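Local coordinates for protein glutathione synthetase-like effector 30 (Gpa-GSS30-apo) (Globodera pallida, PDB 5OET) that acts as an effector of a plant-parasitic nematode and is related to glutathione synthetase, the ATP-dependent ligase that adds glycine to gamma-glutamylcysteine, with a function that has probably diverged, at residues Q45-L48 against E49-L52; R98-F101 against Q102-V105; R199-R202 against L203-M207. All coordinates share one frame; numbering follows the deposited sequence.

Overall arrangement
All three contacts are local, between side chains three or four residues apart on one helix, yet they serve different surroundings. Contact 1, on helix 44-59, has its centre about 31 Å from the centre of the chain and faces the second subunit, so its chemistry is that of a carboxylate gripped by arginines across an interface. Contact 3, on helix 196-210, mixes a buried apolar and histidine side with a fringe of arginines, one of which also reaches the second subunit. These two helices touch, Gln50 O lying 3.5 Å from Met207 CE. Contact 2, on helix 98-119, is nearest the chain's centre, about 17 Å between centres; it packs Phe101 and Ala104 on the large mixed sheet and touches neither of the others.

Contact 1 of 3, residues Q45-L48 against E49-L52; sequences QILL and EQSL
Gln45 and Glu49 meet one turn apart near the start of helix 44-59, in a local helical contact at the interface between the two subunits. The Glu49 chain, extended beyond CG, crosses the bent chain of Gln45, with the amide and carboxylate planes turned 50° apart. Its carboxylate looks outward to the other copy: Arg280 and Arg290 of the second subunit each form a salt bridge with it, which probably helps to keep Glu49 charged. One position along, Ile46 CG2 lies 3.7 Å from Gln50 OE1. On the inner side, Leu47 CD2 approaches Gln50 NE2 at 4.0 Å. Ser51 turns OG beside its own backbone N (chi1 -83°), where it gives a weak hydrogen bond of 3.3 Å to Leu47 O. That oxygen already receives Ser51 N at 2.8 Å, so both bonds come from one residue. Leu48 and Leu52 follow each other loosely along the helix, CD1 to CG 4.4 Å. These pairs, three and four residues apart, belong to a helix at a dimer interface: Leu47 and Ser51 turn to strand 454-459, Leu48 and Ser51 to Pro465, while Gln45, Ile46, Leu52 and the one carboxylate, Glu49, face the second subunit.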
loop_
_atom_site.group_PDB
_atom_site.type_symbol
_atom_site.label_atom_id
_atom_site.label_comp_id
_atom_site.label_asym_id
_atom_site.label_seq_id
_atom_site.Cartn_x
_atom_site.Cartn_y
_atom_site.Cartn_z
ATOM N N GLN A 45 -0.952 -25.181 9.244
ATOM C CA GLN A 45 0.221 -24.736 8.483
ATOM C C GLN A 45 -0.171 -23.935 7.241
ATOM O O GLN A 45 0.418 -22.888 6.964
ATOM C CB GLN A 45 1.114 -25.950 8.107
ATOM C CG GLN A 45 2.444 -25.661 7.427
ATOM C CD GLN A 45 3.197 -24.496 8.056
ATOM O OE1 GLN A 45 3.287 -23.445 7.440
ATOM N NE2 GLN A 45 3.707 -24.660 9.295
ATOM N N ILE A 46 -1.190 -24.388 6.519
ATOM C CA ILE A 46 -1.709 -23.616 5.393
ATOM C C ILE A 46 -2.397 -22.315 5.844
ATOM O O ILE A 46 -2.169 -21.258 5.246
ATOM C CB ILE A 46 -2.653 -24.453 4.524
ATOM C CG1 ILE A 46 -1.898 -25.666 3.926
ATOM C CG2 ILE A 46 -3.259 -23.620 3.398
ATOM C CD1 ILE A 46 -0.678 -25.317 3.076
ATOM N N LEU A 47 -3.221 -22.378 6.889
ATOM C CA LEU A 47 -3.841 -21.159 7.424
ATOM C C LEU A 47 -2.803 -20.141 7.888
ATOM O O LEU A 47 -2.979 -18.937 7.657
ATOM C CB LEU A 47 -4.804 -21.463 8.575
ATOM C CG LEU A 47 -6.105 -22.137 8.150
ATOM C CD1 LEU A 47 -6.890 -22.660 9.351
ATOM C CD2 LEU A 47 -6.956 -21.186 7.332
ATOM N N LEU A 48 -1.739 -20.622 8.536
ATOM C CA LEU A 48 -0.634 -19.763 8.926
ATOM C C LEU A 48 -0.026 -19.103 7.693
ATOM O O LEU A 48 0.151 -17.887 7.666
ATOM C CB LEU A 48 0.425 -20.528 9.710
ATOM C CG LEU A 48 1.728 -19.730 9.928
ATOM C CD1 LEU A 48 1.480 -18.450 10.718
ATOM C CD2 LEU A 48 2.792 -20.593 10.552
ATOM N N GLU A 49 0.273 -19.897 6.663
ATOM C CA GLU A 49 0.868 -19.347 5.423
ATOM C C GLU A 49 -0.051 -18.360 4.729
ATOM O O GLU A 49 0.424 -17.398 4.162
ATOM C CB GLU A 49 1.312 -20.447 4.465
ATOM C CG GLU A 49 2.550 -21.171 4.972
ATOM C CD GLU A 49 3.022 -22.330 4.076
ATOM O OE1 GLU A 49 3.149 -23.485 4.572
ATOM O OE2 GLU A 49 3.300 -22.098 2.860
ATOM N N GLN A 50 -1.355 -18.576 4.794
ATOM C CA GLN A 50 -2.300 -17.619 4.225
ATOM C C GLN A 50 -2.439 -16.356 5.072
ATOM O O GLN A 50 -2.711 -15.279 4.533
ATOM C CB GLN A 50 -3.661 -18.280 4.034
ATOM C CG GLN A 50 -3.668 -19.336 2.939
ATOM C CD GLN A 50 -4.989 -20.073 2.795
ATOM O OE1 GLN A 50 -5.161 -20.846 1.864
ATOM N NE2 GLN A 50 -5.921 -19.854 3.718
ATOM N N SER A 51 -2.283 -16.489 6.387
ATOM C CA SER A 51 -2.201 -15.325 7.269
ATOM C C SER A 51 -1.081 -14.384 6.887
ATOM O O SER A 51 -1.293 -13.182 6.805
ATOM C CB SER A 51 -1.955 -15.742 8.716
ATOM O OG SER A 51 -3.176 -16.088 9.297
ATOM N N LEU A 52 0.119 -14.938 6.718
ATOM C CA LEU A 52 1.286 -14.130 6.370
ATOM C C LEU A 52 1.119 -13.463 5.007
ATOM O O LEU A 52 1.476 -12.313 4.839
ATOM C CB LEU A 52 2.556 -14.963 6.387
ATOM C CG LEU A 52 2.936 -15.508 7.752
ATOM C CD1 LEU A 52 4.139 -16.422 7.609
ATOM C CD2 LEU A 52 3.230 -14.411 8.764
#

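Contact 2 of 3, residues R98-F101 against Q102-V105; sequences RKLF and QQAV
Four i to i+4 hydrogen bonds join Arg98-Phe101 to Gln102-Val105 in the first two turns of helix 98-119, from Gln102 N to Arg98 O at 3.1 Å through to Val105 N to Phe101 O at 2.9 Å, the last nearly straight with an N-H...O angle of 171°. The side-chain contact that stands out is Phe101 with Val105. Phe101 holds CG anti to its amide nitrogen (chi1 175°), which sends the ring outward and slightly along the helix, where Val105 can reach back over it. There Val105 CG2 sits over one face in a CH-pi contact, 3.9 Å from the ring centroid and offset toward the rim. Its nearest ring atom is CE2, at 3.6 Å. The same methyl lies 3.4 Å from Phe101 O, so it fills the angle between the ring and the carbonyl of one residue. Val105 places CG2 beside its own backbone N, and this is the branch that reaches back to Phe101.

The ring also meets His498 edge-to-face and packs with Ala104 on Leu475 of strand 469-484. Farther round the helix, Leu100 and Gln103 run side by side in the same direction; Leu100 CD2 comes 3.6 Å from Gln103 OE1, and the two reach Tyr179 and Leu181 of strand 179-188. Lys99 lies on the exposed side, whereas Arg98 packs on Leu524 at the end of the sheet and its NH2 makes a weak hydrogen bond to Ser218 O. The pattern is that of an alpha-helix packed on a beta-sheet: Leu100, Phe101, Ala104 and Val105 form its inner face, against strands of the large mixed sheet.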
loop_
_atom_site.group_PDB
_atom_site.type_symbol
_atom_site.label_atom_id
_atom_site.label_comp_id
_atom_site.label_asym_id
_atom_site.label_seq_id
_atom_site.Cartn_x
_atom_site.Cartn_y
_atom_site.Cartn_z
ATOM N N ARG A 98 -27.771 -12.159 2.302
ATOM C CA ARG A 98 -27.971 -11.268 1.167
ATOM C C ARG A 98 -29.107 -10.261 1.345
ATOM O O ARG A 98 -28.980 -9.106 0.941
ATOM C CB ARG A 98 -28.251 -12.075 -0.100
ATOM C CG ARG A 98 -28.430 -11.256 -1.382
ATOM C CD ARG A 98 -28.444 -12.126 -2.630
ATOM N NE ARG A 98 -27.088 -12.601 -2.962
ATOM C CZ ARG A 98 -26.600 -13.837 -2.773
ATOM N NH1 ARG A 98 -27.337 -14.817 -2.228
ATOM N NH2 ARG A 98 -25.351 -14.090 -3.132
ATOM N N LYS A 99 -30.226 -10.687 1.916
ATOM C CA LYS A 99 -31.404 -9.815 1.955
ATOM C C LYS A 99 -31.168 -8.624 2.856
ATOM O O LYS A 99 -31.517 -7.502 2.493
ATOM C CB LYS A 99 -32.687 -10.573 2.334
ATOM C CG LYS A 99 -33.349 -11.184 1.096
ATOM C CD LYS A 99 -34.424 -12.221 1.374
ATOM C CE LYS A 99 -34.746 -12.961 0.085
ATOM N NZ LYS A 99 -36.182 -13.360 0.003
ATOM N N LEU A 100 -30.538 -8.876 4.000
ATOM C CA LEU A 100 -30.293 -7.836 5.012
ATOM C C LEU A 100 -29.253 -6.799 4.552
ATOM O O LEU A 100 -29.371 -5.612 4.842
ATOM C CB LEU A 100 -29.870 -8.462 6.349
ATOM C CG LEU A 100 -30.761 -9.567 6.929
ATOM C CD1 LEU A 100 -30.333 -9.850 8.360
ATOM C CD2 LEU A 100 -32.242 -9.253 6.851
ATOM N N PHE A 101 -28.229 -7.257 3.849
ATOM C CA PHE A 101 -27.259 -6.362 3.252
ATOM C C PHE A 101 -27.939 -5.454 2.250
ATOM O O PHE A 101 -27.690 -4.260 2.239
ATOM C CB PHE A 101 -26.149 -7.152 2.565
ATOM C CG PHE A 101 -25.175 -6.298 1.818
ATOM C CD1 PHE A 101 -24.047 -5.799 2.453
ATOM C CD2 PHE A 101 -25.380 -5.983 0.468
ATOM C CE1 PHE A 101 -23.128 -5.015 1.762
ATOM C CE2 PHE A 101 -24.466 -5.190 -0.222
ATOM C CZ PHE A 101 -23.338 -4.709 0.430
ATOM N N GLN A 102 -28.782 -6.015 1.401
ATOM C CA GLN A 102 -29.525 -5.206 0.454
ATOM C C GLN A 102 -30.481 -4.258 1.196
ATOM O O GLN A 102 -30.613 -3.109 0.834
ATOM C CB GLN A 102 -30.257 -6.092 -0.572
ATOM C CG GLN A 102 -30.553 -5.433 -1.913
ATOM C CD GLN A 102 -29.340 -4.718 -2.510
ATOM O OE1 GLN A 102 -29.459 -3.582 -2.987
ATOM N NE2 GLN A 102 -28.156 -5.354 -2.438
ATOM N N GLN A 103 -31.104 -4.730 2.263
ATOM C CA GLN A 103 -31.961 -3.896 3.094
ATOM C C GLN A 103 -31.181 -2.709 3.687
ATOM O O GLN A 103 -31.716 -1.581 3.730
ATOM C CB GLN A 103 -32.598 -4.737 4.208
ATOM C CG GLN A 103 -33.789 -4.116 4.900
ATOM C CD GLN A 103 -34.199 -4.866 6.157
ATOM O OE1 GLN A 103 -33.941 -6.072 6.308
ATOM N NE2 GLN A 103 -34.861 -4.153 7.071
ATOM N N ALA A 104 -29.943 -2.937 4.129
ATOM C CA ALA A 104 -29.109 -1.849 4.664
ATOM C C ALA A 104 -28.630 -0.847 3.592
ATOM O O ALA A 104 -28.635 0.371 3.796
ATOM C CB ALA A 104 -27.904 -2.415 5.389
ATOM N N VAL A 105 -28.180 -1.379 2.465
ATOM C CA VAL A 105 -27.781 -0.561 1.335
ATOM C C VAL A 105 -28.946 0.283 0.844
ATOM O O VAL A 105 -28.756 1.451 0.600
ATOM C CB VAL A 105 -27.218 -1.429 0.190
ATOM C CG1 VAL A 105 -27.165 -0.667 -1.131
ATOM C CG2 VAL A 105 -25.840 -1.945 0.582
#

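Contact 3 of 3, residues R199-R202 against L203-M207; sequences RFSR and LHRRM
Phe200 and Leu203 make the close-packed side of this turn of helix 196-210, while Ser201 and Arg202 lie on its looser side. Phe200 and Leu203 point the same way, side by side, with CD1 and CD2 4.1 Å apart. Both pack on Leu89 of strand 83-90, and the phenyl ring meets Tyr519 with the planes only about 10° apart. His204 is buried beside them. Its N bonds Phe200 O at 2.9 Å, and its ring is held at both nitrogens: ND1 by Ser521 OG and NE2 by Ser90 O. Two bonds thus fix the rotation of the imidazole. Around Ser201 and exposed Arg202 contacts thin out. Arg205 bends at chi3 (-44°), yet its NH2 stays 3.9 Å from Ser201 OG, and NH1 bonds instead to Met220 O. The Arg202 carbonyl takes Arg206 N at 3.2 Å. Arg206 is firmly tied: its chain runs extended to a salt bridge with Asp53 and another with Glu270 of the second subunit. Arg202, Leu203 and Arg206 also touch Trp57, so this is a helix lying between the sheet and helix 44-59, with Arg206 linking that helix to the second subunit.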
loop_
_atom_site.group_PDB
_atom_site.type_symbol
_atom_site.label_atom_id
_atom_site.label_comp_id
_atom_site.label_asym_id
_atom_site.label_seq_id
_atom_site.Cartn_x
_atom_site.Cartn_y
_atom_site.Cartn_z
ATOM N N ARG A 199 -9.874 -1.441 0.022
ATOM C CA ARG A 199 -8.700 -2.290 0.070
ATOM C C ARG A 199 -8.945 -3.632 0.764
ATOM O O ARG A 199 -8.428 -4.644 0.305
ATOM C CB ARG A 199 -7.537 -1.556 0.735
ATOM C CG ARG A 199 -6.946 -0.464 -0.133
ATOM C CD ARG A 199 -6.250 0.591 0.714
ATOM N NE ARG A 199 -5.523 1.468 -0.188
ATOM C CZ ARG A 199 -6.034 2.527 -0.817
ATOM N NH1 ARG A 199 -7.307 2.925 -0.624
ATOM N NH2 ARG A 199 -5.250 3.209 -1.651
ATOM N N PHE A 200 -9.696 -3.640 1.860
ATOM C CA PHE A 200 -10.072 -4.903 2.504
ATOM C C PHE A 200 -10.967 -5.705 1.583
ATOM O O PHE A 200 -10.838 -6.929 1.470
ATOM C CB PHE A 200 -10.747 -4.692 3.873
ATOM C CG PHE A 200 -9.770 -4.476 4.978
ATOM C CD1 PHE A 200 -8.854 -5.470 5.296
ATOM C CD2 PHE A 200 -9.721 -3.264 5.684
ATOM C CE1 PHE A 200 -7.911 -5.277 6.295
ATOM C CE2 PHE A 200 -8.772 -3.071 6.684
ATOM C CZ PHE A 200 -7.863 -4.082 6.983
ATOM N N SER A 201 -11.866 -5.006 0.919
ATOM C CA SER A 201 -12.744 -5.591 -0.083
ATOM C C SER A 201 -11.905 -6.339 -1.118
ATOM O O SER A 201 -12.155 -7.506 -1.375
ATOM C CB SER A 201 -13.593 -4.481 -0.716
ATOM O OG SER A 201 -14.580 -4.966 -1.579
ATOM N N ARG A 202 -10.879 -5.686 -1.654
ATOM C CA ARG A 202 -9.945 -6.327 -2.598
ATOM C C ARG A 202 -9.129 -7.463 -1.973
ATOM O O ARG A 202 -8.866 -8.474 -2.642
ATOM C CB ARG A 202 -8.984 -5.301 -3.256
ATOM C CG ARG A 202 -9.644 -4.443 -4.348
ATOM C CD ARG A 202 -8.639 -3.705 -5.234
ATOM N NE ARG A 202 -7.821 -2.772 -4.438
ATOM C CZ ARG A 202 -6.490 -2.654 -4.467
ATOM N NH1 ARG A 202 -5.734 -3.378 -5.323
ATOM N NH2 ARG A 202 -5.901 -1.759 -3.648
ATOM N N LEU A 203 -8.708 -7.279 -0.722
ATOM C CA LEU A 203 -7.941 -8.305 -0.012
ATOM C C LEU A 203 -8.702 -9.617 0.028
ATOM O O LEU A 203 -8.166 -10.659 -0.317
ATOM C CB LEU A 203 -7.606 -7.883 1.426
ATOM C CG LEU A 203 -6.823 -8.903 2.272
ATOM C CD1 LEU A 203 -5.632 -9.485 1.515
ATOM C CD2 LEU A 203 -6.381 -8.271 3.579
ATOM N N HIS A 204 -9.955 -9.533 0.458
ATOM C CA HIS A 204 -10.781 -10.708 0.659
ATOM C C HIS A 204 -11.268 -11.338 -0.624
ATOM O O HIS A 204 -11.461 -12.542 -0.653
ATOM C CB HIS A 204 -11.964 -10.387 1.568
ATOM C CG HIS A 204 -11.600 -10.279 3.005
ATOM N ND1 HIS A 204 -12.469 -9.791 3.956
ATOM C CD2 HIS A 204 -10.465 -10.602 3.664
ATOM C CE1 HIS A 204 -11.883 -9.825 5.139
ATOM N NE2 HIS A 204 -10.663 -10.310 4.988
ATOM N N ARG A 205 -11.477 -10.551 -1.678
ATOM C CA ARG A 205 -11.821 -11.135 -2.980
ATOM C C ARG A 205 -10.654 -11.997 -3.486
ATOM O O ARG A 205 -10.853 -13.035 -4.102
ATOM C CB ARG A 205 -12.178 -10.053 -3.988
ATOM C CG ARG A 205 -12.817 -10.572 -5.279
ATOM C CD ARG A 205 -12.971 -9.487 -6.356
ATOM N NE ARG A 205 -13.471 -8.231 -5.778
ATOM C CZ ARG A 205 -14.751 -7.922 -5.577
ATOM N NH1 ARG A 205 -15.741 -8.755 -5.923
ATOM N NH2 ARG A 205 -15.050 -6.755 -5.013
ATOM N N ARG A 206 -9.444 -11.554 -3.169
ATOM C CA ARG A 206 -8.230 -12.227 -3.550
ATOM C C ARG A 206 -8.036 -13.533 -2.773
ATOM O O ARG A 206 -7.726 -14.548 -3.377
ATOM C CB ARG A 206 -7.041 -11.274 -3.356
ATOM C CG ARG A 206 -5.706 -11.798 -3.851
ATOM C CD ARG A 206 -4.561 -10.874 -3.444
ATOM N NE ARG A 206 -3.324 -11.659 -3.388
ATOM C CZ ARG A 206 -2.840 -12.287 -2.309
ATOM N NH1 ARG A 206 -3.430 -12.202 -1.106
ATOM N NH2 ARG A 206 -1.719 -12.984 -2.435
ATOM N N MET A 207 -8.219 -13.506 -1.456
ATOM C CA MET A 207 -8.095 -14.720 -0.626
ATOM C C MET A 207 -9.085 -15.807 -1.035
ATOM O O MET A 207 -8.724 -16.981 -1.189
ATOM C CB MET A 207 -8.336 -14.425 0.862
ATOM C CG MET A 207 -7.445 -13.381 1.495
ATOM S SD MET A 207 -5.708 -13.687 1.176
ATOM C CE MET A 207 -5.405 -15.042 2.310
#